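Local coordinates for histone deacetylase complex subunit SAP18 (Mus musculus, PDB 4A6Q), which acts as a corepressor enhancing SIN3-HDAC1-mediated transcriptional repression and as an auxiliary component of the splicing-dependent exon junction complex, at residues 93-96 with 101-104; 31-36 with 44-49; 106-111 with 115-120; 72-75 with 80-83; 60-65 with 125-130. One frame throughout, in Å; residues are numbered along the deposited sequence.

Contact 1: residues 93-96 with 101-104; sequences FMDL and YRVK
A chi1 of 59° sets Phe93 CG between its own backbone N and carbonyl carbon, from where the ring leans over Arg102. Asp95, its CG anti to the backbone N, turns its carboxylate toward the aliphatic part of the same arginine. The Phe93-Arg102 pair is held first by the backbone: Phe93 N donates to Arg102 O at 2.9 Å, and Arg102 N returns a bond to Phe93 O at 2.8 Å. On the face of the sheet shared by this pair, Arg102 CB lies over one face of the Phe93 ring, 4.1 Å from its centroid, in a CH-pi contact displaced toward the rim. Lys104 CB meets Phe93 CE1 obliquely at 3.9 Å before the lysine chain leads off. Asp95 CG rests 3.6 Å from Arg102 CG, but in the conformer of Arg102 described here NH1 stays 4.3 Å from Asp95 OD2, beyond a salt bridge. Asp95 OD1 instead accepts from the backbone N of Lys97 and of Arg98, which ties the carboxylate to the turn. Beyond this pair Met94 and Tyr101 run side by side, with Met94 CG 3.4 Å from Tyr101 CE2. The selenium, modelled in one of two conformers, is oblique to the ring, 5.5 Å from its centroid, as a Met-aromatic contact. Tyr101 also packs on Tyr132 and Phe46. The hydrogen-bonded pair Phe93-Arg102 followed by the non-hydrogen-bonded pair Met94-Tyr101 marks the turn end of an antiparallel beta hairpin, formed here by strands 86-94 and 101-110 of the ubiquitin-like fold.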
# COMPACT_ATOMS: atom_id res chain seq x y z
N PHE A 93 -8.17 2.43 4.76
CA PHE A 93 -8.68 3.75 4.43
C PHE A 93 -9.99 4.00 5.11
O PHE A 93 -10.73 3.09 5.46
CB PHE A 93 -8.82 3.95 2.90
CG PHE A 93 -9.73 2.97 2.19
CD1 PHE A 93 -9.30 1.68 1.93
CD2 PHE A 93 -10.97 3.38 1.69
CE1 PHE A 93 -10.10 0.76 1.24
CE2 PHE A 93 -11.78 2.47 0.99
CZ PHE A 93 -11.34 1.15 0.77
N MSE A 94 -10.29 5.26 5.34
CA MSE A 94 -11.50 5.61 6.08
C MSE A 94 -12.78 5.12 5.43
O MSE A 94 -12.99 5.26 4.22
CB MSE A 94 -11.56 7.12 6.32
CG MSE A 94 -10.65 7.56 7.44
SE MSE A 94 -10.84 9.45 7.88
CE MSE A 94 -10.91 10.18 6.08
N ASP A 95 -13.65 4.53 6.24
CA ASP A 95 -14.95 4.06 5.81
C ASP A 95 -15.90 5.27 5.77
O ASP A 95 -16.11 5.93 6.78
CB ASP A 95 -15.40 2.99 6.81
CG ASP A 95 -16.66 2.25 6.39
OD1 ASP A 95 -17.46 2.77 5.58
OD2 ASP A 95 -16.83 1.13 6.92
N LEU A 96 -16.44 5.55 4.60
CA LEU A 96 -17.29 6.72 4.43
C LEU A 96 -18.76 6.44 4.68
O LEU A 96 -19.59 7.35 4.65
CB LEU A 96 -17.09 7.33 3.03
CG LEU A 96 -15.63 7.75 2.77
CD1 LEU A 96 -15.52 8.50 1.42
CD2 LEU A 96 -15.10 8.62 3.90
N TYR A 101 -12.58 2.06 9.60
CA TYR A 101 -11.70 1.89 8.44
C TYR A 101 -12.12 0.67 7.63
O TYR A 101 -12.90 -0.16 8.12
CB TYR A 101 -10.21 1.81 8.85
CG TYR A 101 -9.68 3.19 9.18
CD1 TYR A 101 -9.91 3.77 10.41
CD2 TYR A 101 -8.97 3.90 8.23
CE1 TYR A 101 -9.43 5.08 10.69
CE2 TYR A 101 -8.50 5.20 8.49
CZ TYR A 101 -8.74 5.77 9.71
OH TYR A 101 -8.28 7.05 9.95
N ARG A 102 -11.66 0.64 6.39
CA ARG A 102 -11.88 -0.46 5.44
C ARG A 102 -10.54 -0.86 4.90
O ARG A 102 -9.58 -0.11 4.99
CB ARG A 102 -12.73 0.00 4.26
CG ARG A 102 -14.13 0.44 4.60
CD ARG A 102 -14.85 0.88 3.34
NE ARG A 102 -14.88 -0.21 2.37
CZ ARG A 102 -15.79 -1.18 2.40
NH1 ARG A 102 -16.74 -1.15 3.32
NH2 ARG A 102 -15.75 -2.16 1.51
N VAL A 103 -10.46 -2.02 4.25
CA VAL A 103 -9.18 -2.47 3.74
C VAL A 103 -9.31 -3.07 2.34
O VAL A 103 -10.31 -3.74 2.02
CB VAL A 103 -8.53 -3.49 4.73
CG1 VAL A 103 -9.44 -4.71 4.97
CG2 VAL A 103 -7.12 -3.92 4.31
N LYS A 104 -8.30 -2.79 1.52
CA LYS A 104 -8.25 -3.30 0.16
C LYS A 104 -6.86 -3.86 -0.09
O LYS A 104 -5.85 -3.13 -0.03
CB LYS A 104 -8.52 -2.14 -0.81
CG LYS A 104 -8.09 -2.40 -2.24
CD LYS A 104 -8.94 -3.42 -2.89
CE LYS A 104 -8.74 -3.39 -4.42
NZ LYS A 104 -9.30 -4.58 -5.09

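Contact 2: residues 31-36 with 44-49. With IPA (isopropyl alcohol), chain B.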
# COMPACT_ATOMS: atom_id res chain seq x y z
N ARG A 31 2.46 5.92 6.99
CA ARG A 31 2.40 5.10 8.21
C ARG A 31 2.15 3.65 7.80
O ARG A 31 1.14 3.34 7.16
CB ARG A 31 1.28 5.61 9.12
CG ARG A 31 1.50 7.10 9.55
CD ARG A 31 0.34 7.62 10.40
NE ARG A 31 0.33 6.98 11.71
CZ ARG A 31 -0.59 7.20 12.65
NH1 ARG A 31 -1.59 8.05 12.43
NH2 ARG A 31 -0.52 6.54 13.80
N VAL A 32 3.11 2.79 8.12
CA VAL A 32 3.08 1.38 7.69
C VAL A 32 2.94 0.50 8.91
O VAL A 32 3.68 0.64 9.88
CB VAL A 32 4.40 1.04 7.00
CG1 VAL A 32 4.41 -0.42 6.54
CG2 VAL A 32 4.61 1.96 5.80
N PHE A 33 1.94 -0.38 8.88
CA PHE A 33 1.74 -1.33 9.94
C PHE A 33 2.07 -2.68 9.37
O PHE A 33 1.89 -2.89 8.17
CB PHE A 33 0.28 -1.25 10.41
CG PHE A 33 -0.08 0.12 10.96
CD1 PHE A 33 -0.53 1.12 10.12
CD2 PHE A 33 0.09 0.40 12.31
CE1 PHE A 33 -0.83 2.37 10.61
CE2 PHE A 33 -0.22 1.65 12.81
CZ PHE A 33 -0.65 2.65 11.95
N THR A 34 2.58 -3.56 10.21
CA THR A 34 3.02 -4.87 9.73
C THR A 34 2.51 -5.98 10.63
O THR A 34 2.25 -5.77 11.82
CB THR A 34 4.59 -4.99 9.60
OG1 THR A 34 5.21 -4.74 10.87
CG2 THR A 34 5.15 -3.98 8.58
N THR A 35 2.35 -7.17 10.06
CA THR A 35 2.03 -8.35 10.86
C THR A 35 2.97 -9.49 10.53
O THR A 35 3.60 -9.50 9.47
CB THR A 35 0.59 -8.88 10.62
OG1 THR A 35 0.51 -9.48 9.31
CG2 THR A 35 -0.43 -7.77 10.73
N ASN A 36 3.03 -10.46 11.45
CA ASN A 36 3.72 -11.73 11.17
C ASN A 36 2.90 -12.96 11.52
O ASN A 36 3.45 -14.04 11.71
CB ASN A 36 5.12 -11.77 11.81
CG ASN A 36 5.08 -11.69 13.33
OD1 ASN A 36 4.03 -11.64 13.96
ND2 ASN A 36 6.27 -11.67 13.93
N ASP A 44 -11.11 -3.88 13.27
CA ASP A 44 -11.32 -3.53 14.68
C ASP A 44 -10.05 -2.98 15.34
O ASP A 44 -10.12 -2.30 16.36
CB ASP A 44 -11.95 -4.69 15.48
CG ASP A 44 -11.20 -6.01 15.31
OD1 ASP A 44 -11.46 -6.70 14.30
OD2 ASP A 44 -10.38 -6.36 16.18
N GLU A 45 -8.89 -3.25 14.75
CA GLU A 45 -7.64 -2.74 15.29
C GLU A 45 -7.40 -1.29 14.86
O GLU A 45 -6.45 -0.66 15.31
CB GLU A 45 -6.44 -3.62 14.88
CG GLU A 45 -6.48 -5.08 15.41
CD GLU A 45 -5.25 -5.91 15.04
OE1 GLU A 45 -4.22 -5.76 15.73
OE2 GLU A 45 -5.31 -6.69 14.07
N PHE A 46 -8.26 -0.77 13.98
CA PHE A 46 -8.18 0.63 13.53
C PHE A 46 -9.39 1.46 13.98
O PHE A 46 -9.59 2.60 13.53
CB PHE A 46 -8.00 0.70 12.00
CG PHE A 46 -6.65 0.26 11.53
CD1 PHE A 46 -5.60 1.16 11.45
CD2 PHE A 46 -6.40 -1.07 11.16
CE1 PHE A 46 -4.37 0.79 11.04
CE2 PHE A 46 -5.16 -1.44 10.76
CZ PHE A 46 -4.14 -0.53 10.70
N SER A 47 -10.19 0.90 14.88
CA SER A 47 -11.44 1.53 15.28
C SER A 47 -11.28 2.39 16.53
O SER A 47 -10.26 2.34 17.23
CB SER A 47 -12.48 0.46 15.57
OG SER A 47 -12.08 -0.29 16.71
N ARG A 48 -12.32 3.18 16.80
CA ARG A 48 -12.43 3.98 18.03
C ARG A 48 -11.23 4.87 18.27
O ARG A 48 -10.83 5.08 19.41
CB ARG A 48 -12.65 3.06 19.25
CG ARG A 48 -14.01 2.38 19.28
CD ARG A 48 -14.07 1.30 20.37
NE ARG A 48 -13.56 0.01 19.91
CZ ARG A 48 -12.58 -0.67 20.50
NH1 ARG A 48 -12.00 -0.19 21.60
NH2 ARG A 48 -12.18 -1.84 20.00
N GLY A 49 -10.66 5.40 17.19
CA GLY A 49 -9.53 6.30 17.28
C GLY A 49 -8.18 5.64 17.51
O GLY A 49 -7.19 6.33 17.76
C1 IPA B . 7.26 -7.63 11.32
C2 IPA B . 6.40 -7.78 12.56
C3 IPA B . 7.11 -7.11 13.74
O2 IPA B . 5.14 -7.15 12.37
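Phe33 and Phe46 make a T-shaped aromatic pair that joins strand 28-35 of the ubiquitin-like sheet to the long connection between this strand and strand 56-60. The contact is apolar and buried, and no hydrogen bond crosses it. Phe46 supplies the edge and Phe33 the face: the ring planes stand at 89° and their centroids are 5.3 Å apart. The two side chains run antiparallel, and CE1 and CZ of Phe46 sit over the Phe33 face, toward its rim. Tyr132 completes the cluster, edge-to-face with Phe33 and closer to parallel with Phe46, so the loop is packed against strand 132-138 as well.

Polar interactions serve each segment separately. In the loop, Ser47 OG donates to Asp44 O at 2.8 Å, bridging the backbone on either side of Glu45 and Phe46. On the strand, Thr34 OG1 is hydrogen-bonded to O2 of an isopropanol molecule at 2.8 Å, probably a remnant of the crystallisation liquor, on the side turned from Phe33. In the aromatic pair, the closest approach is Phe33 CE1 to Phe46 CE1 at 3.9 Å, with Phe46 CZ 4.0 Å from Phe33 CD1.

Contact 3: residues 106-111 with 115-120; sequences IGSTMS and GTDDSM
Asp117 meets the edge of strand 101-110 at Ser108, whose backbone N donates to Asp117 OD2 at 3.0 Å, on the anti lone pair directed away from the other oxygen. Asp117 OD2 also lies 3.2 Å from Gly107 CA. One residue before Gly107, Ile106 O has the selenium of selenomethionine Met120 at 3.3 Å; farther along the strand, Thr109 CG2 touches Asp118 OD1 at 3.7 Å. One water donates to both Ser108 O and Asp118 OD1 while accepting from Asp117 N at 2.9 Å, another links Met110 N to Asp118 OD1, and a third donates to Asp117 OD2.

Two overlapping type I turns, Gly115 to Asp118 and Asp117 to Met120, present these groups. Asp118 is held by Gly115 N, which reaches its OD2 at 2.9 Å from above the carboxylate plane. On the other edge of strand 101-110, toward strand 86-94, Ile106 and Gly107 both face Phe89 as a classic beta bulge. Since strand 101-110 is outermost within the chain, the Asp117 carboxylate and ordered waters, some of them held by Asp118, take up backbone groups along its outer edge. Several donors converge on the two aspartates, which would probably favour their charged forms.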
# COMPACT_ATOMS: atom_id res chain seq x y z
N ILE A 106 -3.83 -4.90 -2.27
CA ILE A 106 -3.39 -4.35 -3.55
C ILE A 106 -2.37 -5.20 -4.33
O ILE A 106 -2.39 -5.22 -5.56
CB ILE A 106 -2.83 -2.88 -3.46
CG1 ILE A 106 -1.69 -2.76 -2.45
CG2 ILE A 106 -3.96 -1.93 -3.05
CD1 ILE A 106 -0.96 -1.38 -2.49
N GLY A 107 -1.50 -5.92 -3.65
CA GLY A 107 -0.44 -6.62 -4.37
C GLY A 107 0.58 -7.20 -3.43
O GLY A 107 0.52 -7.02 -2.22
N SER A 108 1.55 -7.95 -3.99
CA SER A 108 2.56 -8.58 -3.13
C SER A 108 3.90 -8.64 -3.82
O SER A 108 4.00 -8.53 -5.05
CB SER A 108 2.15 -10.00 -2.72
OG SER A 108 2.02 -10.82 -3.85
N THR A 109 4.92 -8.80 -3.00
CA THR A 109 6.28 -8.97 -3.49
C THR A 109 6.94 -10.10 -2.70
O THR A 109 6.42 -10.58 -1.69
CB THR A 109 7.13 -7.73 -3.27
OG1 THR A 109 7.22 -7.45 -1.88
CG2 THR A 109 6.60 -6.50 -4.00
N MSE A 110 8.11 -10.55 -3.17
CA MSE A 110 8.84 -11.60 -2.51
C MSE A 110 10.33 -11.29 -2.52
O MSE A 110 10.87 -10.86 -3.53
CB MSE A 110 8.58 -12.90 -3.24
CG MSE A 110 9.40 -14.00 -2.74
SE MSE A 110 8.75 -15.57 -3.57
CE MSE A 110 7.17 -15.85 -2.45
N SER A 111 10.97 -11.49 -1.38
CA SER A 111 12.41 -11.26 -1.27
C SER A 111 13.20 -12.10 -2.25
O SER A 111 13.05 -13.30 -2.29
CB SER A 111 12.89 -11.60 0.14
OG SER A 111 12.44 -10.61 1.03
N GLY A 115 8.65 -10.03 -9.40
CA GLY A 115 7.25 -10.36 -9.55
C GLY A 115 6.46 -9.27 -10.23
O GLY A 115 6.95 -8.13 -10.42
N THR A 116 5.21 -9.59 -10.55
CA THR A 116 4.43 -8.72 -11.40
C THR A 116 3.95 -7.45 -10.72
O THR A 116 3.56 -6.51 -11.43
CB THR A 116 3.21 -9.43 -12.00
OG1 THR A 116 2.47 -10.08 -10.95
CG2 THR A 116 3.65 -10.47 -13.03
N ASP A 117 4.02 -7.40 -9.38
CA ASP A 117 3.55 -6.19 -8.67
C ASP A 117 4.72 -5.35 -8.17
O ASP A 117 4.51 -4.36 -7.45
CB ASP A 117 2.66 -6.52 -7.45
CG ASP A 117 1.42 -7.30 -7.81
OD1 ASP A 117 0.93 -7.14 -8.95
OD2 ASP A 117 0.94 -8.05 -6.94
N ASP A 118 5.96 -5.70 -8.54
CA ASP A 118 7.11 -5.01 -7.98
C ASP A 118 7.09 -3.49 -8.22
O ASP A 118 7.52 -2.71 -7.36
CB ASP A 118 8.41 -5.56 -8.57
CG ASP A 118 8.72 -6.95 -8.09
OD1 ASP A 118 7.97 -7.51 -7.27
OD2 ASP A 118 9.77 -7.45 -8.54
N SER A 119 6.61 -3.11 -9.39
CA SER A 119 6.59 -1.69 -9.78
C SER A 119 5.25 -1.02 -9.53
O SER A 119 5.01 0.12 -9.98
CB SER A 119 6.94 -1.55 -11.26
OG SER A 119 5.91 -2.09 -12.06
N MSE A 120 4.34 -1.71 -8.87
CA MSE A 120 3.08 -1.11 -8.51
C MSE A 120 3.27 0.06 -7.55
O MSE A 120 3.91 -0.06 -6.51
CB MSE A 120 2.16 -2.15 -7.88
CG MSE A 120 0.87 -1.55 -7.37
SE MSE A 120 -0.24 -2.89 -6.56
CE MSE A 120 -0.70 -3.86 -8.14
O HOH W 1 -2.31 -7.16 -7.58
O HOH W 2 5.47 -8.75 -7.28
O HOH W 3 2.28 -10.74 -7.12
O HOH W 4 8.82 -9.67 -5.89

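Contact 4: residues 72-75 with 80-83; sequences LVKE and ARKK
Lys74 and Arg81 carry most of the contact between helix 66-76 and the short 3-10 segment that follows it, their side chains crossing at an angle. Just before Lys74, Val73 turns to the sheet, where it packs on Leu56, Ile135 and Ile137. Lys74 itself starts out toward the second segment: its CB comes 3.7 Å from Arg81 NH1 and 3.8 Å from Arg81 CG, lying over one face of the guanidinium group toward its rim. Beyond CG the lysine is extended, which carries CE past Ala80 O at 4.0 Å and up to Ser111; the side chain also packs on Phe87. The ammonium group therefore ends well away from the guanidinium, with Lys74 NZ and Arg81 NH1 5.9 Å apart. In the ubiquitin-like fold a helix lies across one face of the sheet, and here the chain leaves its C-terminal end and doubles back through Ala80 and Arg81 on the way to strand 86-94; Ala80 packs on Phe87 of that strand, and Ala80 O probably accepts a hydrogen bond from Ser111 OG. Lys74 O lies over the same guanidinium face as CB, 3.5 Å from Arg81 NH2, and no direct hydrogen bond forms. A water in the plane of the guanidinium completes the link by donating to Lys74 O at 3.0 Å and accepting from Arg81 NE at 3.1 Å. At Glu75 the contact thins out: the carboxylate points off, and it is the backbone N and the CG methylene that neighbour Arg81 NH2, with Glu75 OE2 too distant for a salt bridge.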
# COMPACT_ATOMS: atom_id res chain seq x y z
N LEU A 72 12.77 -0.83 2.61
CA LEU A 72 12.82 -0.13 3.89
C LEU A 72 12.38 -1.02 5.06
O LEU A 72 12.93 -0.94 6.16
CB LEU A 72 11.98 1.15 3.84
CG LEU A 72 12.53 2.15 2.81
CD1 LEU A 72 11.53 3.27 2.54
CD2 LEU A 72 13.82 2.74 3.28
N VAL A 73 11.36 -1.84 4.83
CA VAL A 73 10.90 -2.76 5.86
C VAL A 73 12.03 -3.73 6.22
O VAL A 73 12.27 -4.02 7.40
CB VAL A 73 9.64 -3.50 5.39
CG1 VAL A 73 9.20 -4.61 6.39
CG2 VAL A 73 8.50 -2.51 5.20
N LYS A 74 12.78 -4.18 5.22
CA LYS A 74 13.88 -5.12 5.48
C LYS A 74 15.02 -4.54 6.34
O LYS A 74 15.70 -5.29 7.05
CB LYS A 74 14.44 -5.65 4.17
CG LYS A 74 13.53 -6.61 3.49
CD LYS A 74 13.91 -6.69 2.03
CE LYS A 74 12.92 -7.50 1.28
NZ LYS A 74 13.29 -7.53 -0.17
N GLU A 75 15.22 -3.23 6.27
CA GLU A 75 16.18 -2.52 7.12
C GLU A 75 15.87 -2.73 8.60
O GLU A 75 16.80 -2.82 9.41
CB GLU A 75 16.20 -1.00 6.81
CG GLU A 75 16.76 -0.61 5.43
CD GLU A 75 16.73 0.90 5.10
OE1 GLU A 75 16.24 1.75 5.89
OE2 GLU A 75 17.18 1.24 3.98
N ALA A 80 13.22 -10.74 7.43
CA ALA A 80 12.39 -10.67 6.24
C ALA A 80 13.21 -10.59 4.97
O ALA A 80 12.65 -10.57 3.87
CB ALA A 80 11.44 -9.49 6.32
N ARG A 81 14.54 -10.50 5.08
CA ARG A 81 15.38 -10.53 3.89
C ARG A 81 15.50 -11.92 3.28
O ARG A 81 15.88 -12.03 2.11
CB ARG A 81 16.79 -10.00 4.16
CG ARG A 81 16.85 -8.53 4.51
CD ARG A 81 18.30 -8.10 4.71
NE ARG A 81 18.41 -6.72 5.17
CZ ARG A 81 18.23 -5.68 4.38
NH1 ARG A 81 17.93 -5.87 3.10
NH2 ARG A 81 18.34 -4.44 4.86
N LYS A 82 15.20 -12.97 4.05
CA LYS A 82 15.40 -14.34 3.59
C LYS A 82 14.66 -14.58 2.27
O LYS A 82 13.50 -14.20 2.12
CB LYS A 82 14.94 -15.33 4.66
CG LYS A 82 15.14 -16.79 4.31
CD LYS A 82 14.74 -17.67 5.49
CE LYS A 82 14.58 -19.12 5.11
NZ LYS A 82 14.32 -19.96 6.31
N LYS A 83 15.36 -15.18 1.31
CA LYS A 83 14.82 -15.36 -0.03
C LYS A 83 13.48 -16.09 0.07
O LYS A 83 13.34 -17.08 0.79
CB LYS A 83 15.80 -16.17 -0.90
O HOH W 5 18.62 -5.22 7.87

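Contact 5: residues 60-65 with 125-130; sequences TWMDAT and QKFQIG
Phe127, the first residue of 125-130 to touch the other segment, is met at its ring edge by the selenomethionine Met62. The selenium lies 4.1 Å from Phe127 CD2 and 5.4 Å from the ring centroid, 84° off the ring normal, so this Met-aromatic contact is made at the ring edge. A chi1 of Phe127 near 180° sends the ring inward, against Leu30 and Ile91 of the sheet. The Met62 chain bends at chi2 (-69°) and again at chi3, a curl that brings CE round to 3.3 Å from Phe127 O, while the selenium stays beside the ring.

Next in the chain, the backbone N of Gln128 donates to Asp131 OD2. At Ile129 the chain touches Met62 again, with CD1 4.3 Å from the selenium, and the isoleucine also packs on Leu28. On the other side, Met62 belongs to a type I turn running from Trp61 to Ala64, closed by Ala64 N to Trp61 O at 3.0 Å, and Thr65 then N-caps helix 66-76. Across the two segments there is no hydrogen bond. Dispersion from a polarisable selenium and a ring edge makes the join, with the methyl group near a carbonyl oxygen perhaps adding a slight electrostatic attraction.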
# COMPACT_ATOMS: atom_id res chain seq x y z
N THR A 60 8.15 9.44 1.72
CA THR A 60 8.18 8.91 0.37
C THR A 60 7.31 9.78 -0.52
O THR A 60 6.93 10.89 -0.12
CB THR A 60 7.78 7.41 0.34
OG1 THR A 60 8.09 6.83 -0.94
CG2 THR A 60 6.29 7.21 0.67
N TRP A 61 7.00 9.29 -1.71
CA TRP A 61 6.23 10.03 -2.70
C TRP A 61 5.14 9.14 -3.32
O TRP A 61 5.12 7.94 -3.06
CB TRP A 61 7.15 10.57 -3.81
CG TRP A 61 8.12 11.61 -3.33
CD1 TRP A 61 7.96 12.99 -3.36
CD2 TRP A 61 9.39 11.37 -2.74
NE1 TRP A 61 9.07 13.60 -2.82
CE2 TRP A 61 9.96 12.63 -2.44
CE3 TRP A 61 10.13 10.21 -2.45
CZ2 TRP A 61 11.23 12.76 -1.85
CZ3 TRP A 61 11.36 10.34 -1.87
CH2 TRP A 61 11.90 11.60 -1.57
N MSE A 62 4.22 9.72 -4.09
CA MSE A 62 3.08 8.98 -4.65
C MSE A 62 3.48 7.91 -5.66
O MSE A 62 2.68 7.05 -5.97
CB MSE A 62 2.06 9.94 -5.27
CG MSE A 62 1.40 10.85 -4.28
SE MSE A 62 0.26 9.80 -3.14
CE MSE A 62 -0.85 8.91 -4.44
N ASP A 63 4.70 8.00 -6.19
CA ASP A 63 5.20 6.96 -7.12
C ASP A 63 6.08 5.93 -6.43
O ASP A 63 6.80 5.16 -7.11
CB ASP A 63 5.86 7.60 -8.37
CG ASP A 63 7.16 8.34 -8.07
OD1 ASP A 63 7.47 8.58 -6.87
OD2 ASP A 63 7.87 8.70 -9.03
N ALA A 64 6.03 5.89 -5.10
CA ALA A 64 6.68 4.81 -4.38
C ALA A 64 6.13 3.45 -4.87
O ALA A 64 4.92 3.26 -4.98
CB ALA A 64 6.44 4.94 -2.90
N THR A 65 7.04 2.50 -5.11
CA THR A 65 6.65 1.13 -5.55
C THR A 65 6.68 0.15 -4.40
O THR A 65 7.31 0.39 -3.36
CB THR A 65 7.59 0.59 -6.62
OG1 THR A 65 8.90 0.42 -6.06
CG2 THR A 65 7.67 1.58 -7.81
N GLN A 125 -2.85 2.85 -7.15
CA GLN A 125 -3.89 2.20 -6.34
C GLN A 125 -4.79 3.22 -5.64
O GLN A 125 -5.54 2.87 -4.73
CB GLN A 125 -3.25 1.26 -5.32
CG GLN A 125 -2.32 0.25 -5.94
CD GLN A 125 -3.05 -0.61 -6.93
OE1 GLN A 125 -4.02 -1.30 -6.56
NE2 GLN A 125 -2.62 -0.59 -8.20
N LYS A 126 -4.70 4.48 -6.06
CA LYS A 126 -5.45 5.61 -5.50
C LYS A 126 -5.29 5.79 -4.00
O LYS A 126 -6.21 6.17 -3.29
CB LYS A 126 -6.91 5.50 -5.90
CG LYS A 126 -6.99 5.34 -7.39
CD LYS A 126 -7.84 6.35 -7.97
CE LYS A 126 -9.22 5.87 -7.82
NZ LYS A 126 -10.16 6.85 -8.42
N PHE A 127 -4.09 5.51 -3.54
CA PHE A 127 -3.68 5.84 -2.18
C PHE A 127 -3.89 7.33 -1.96
O PHE A 127 -3.64 8.15 -2.86
CB PHE A 127 -2.19 5.50 -2.01
CG PHE A 127 -1.68 5.82 -0.65
CD1 PHE A 127 -1.84 4.95 0.40
CD2 PHE A 127 -1.03 7.04 -0.45
CE1 PHE A 127 -1.37 5.28 1.66
CE2 PHE A 127 -0.57 7.37 0.78
CZ PHE A 127 -0.74 6.50 1.84
N GLN A 128 -4.34 7.68 -0.76
CA GLN A 128 -4.46 9.08 -0.36
C GLN A 128 -3.75 9.29 0.93
O GLN A 128 -3.70 8.43 1.79
CB GLN A 128 -5.94 9.47 -0.20
CG GLN A 128 -6.66 9.42 -1.52
CD GLN A 128 -8.09 9.90 -1.47
OE1 GLN A 128 -8.66 10.24 -2.50
NE2 GLN A 128 -8.69 9.92 -0.29
N ILE A 129 -3.17 10.49 1.08
CA ILE A 129 -2.56 10.85 2.34
C ILE A 129 -3.65 10.72 3.36
O ILE A 129 -4.77 11.16 3.12
CB ILE A 129 -2.03 12.33 2.32
CG1 ILE A 129 -0.56 12.34 1.94
CG2 ILE A 129 -2.22 13.01 3.64
CD1 ILE A 129 -0.33 11.83 0.57
N GLY A 130 -3.36 10.09 4.48
CA GLY A 130 -4.40 9.89 5.46
C GLY A 130 -4.69 8.40 5.53
O GLY A 130 -5.19 7.91 6.56

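From the N terminus, contact 2 closes first, folding the loop after strand 28-35 back onto that strand. The first half of contact 5 (60-65) then opens a large loop that closes only at 125-130; nested within it, in series, are contact 4, at the end of helix 66-76, contact 1, which closes the hairpin of strands 86-94 and 101-110, and contact 3, which folds the following loop onto the edge strand. None cross. Contacts 1 and 2 meet at Tyr101, and contacts 3 and 4 at Ser111, while Met120 against Gln125 and Asp118 against Thr65 bring contact 3 up to contact 5.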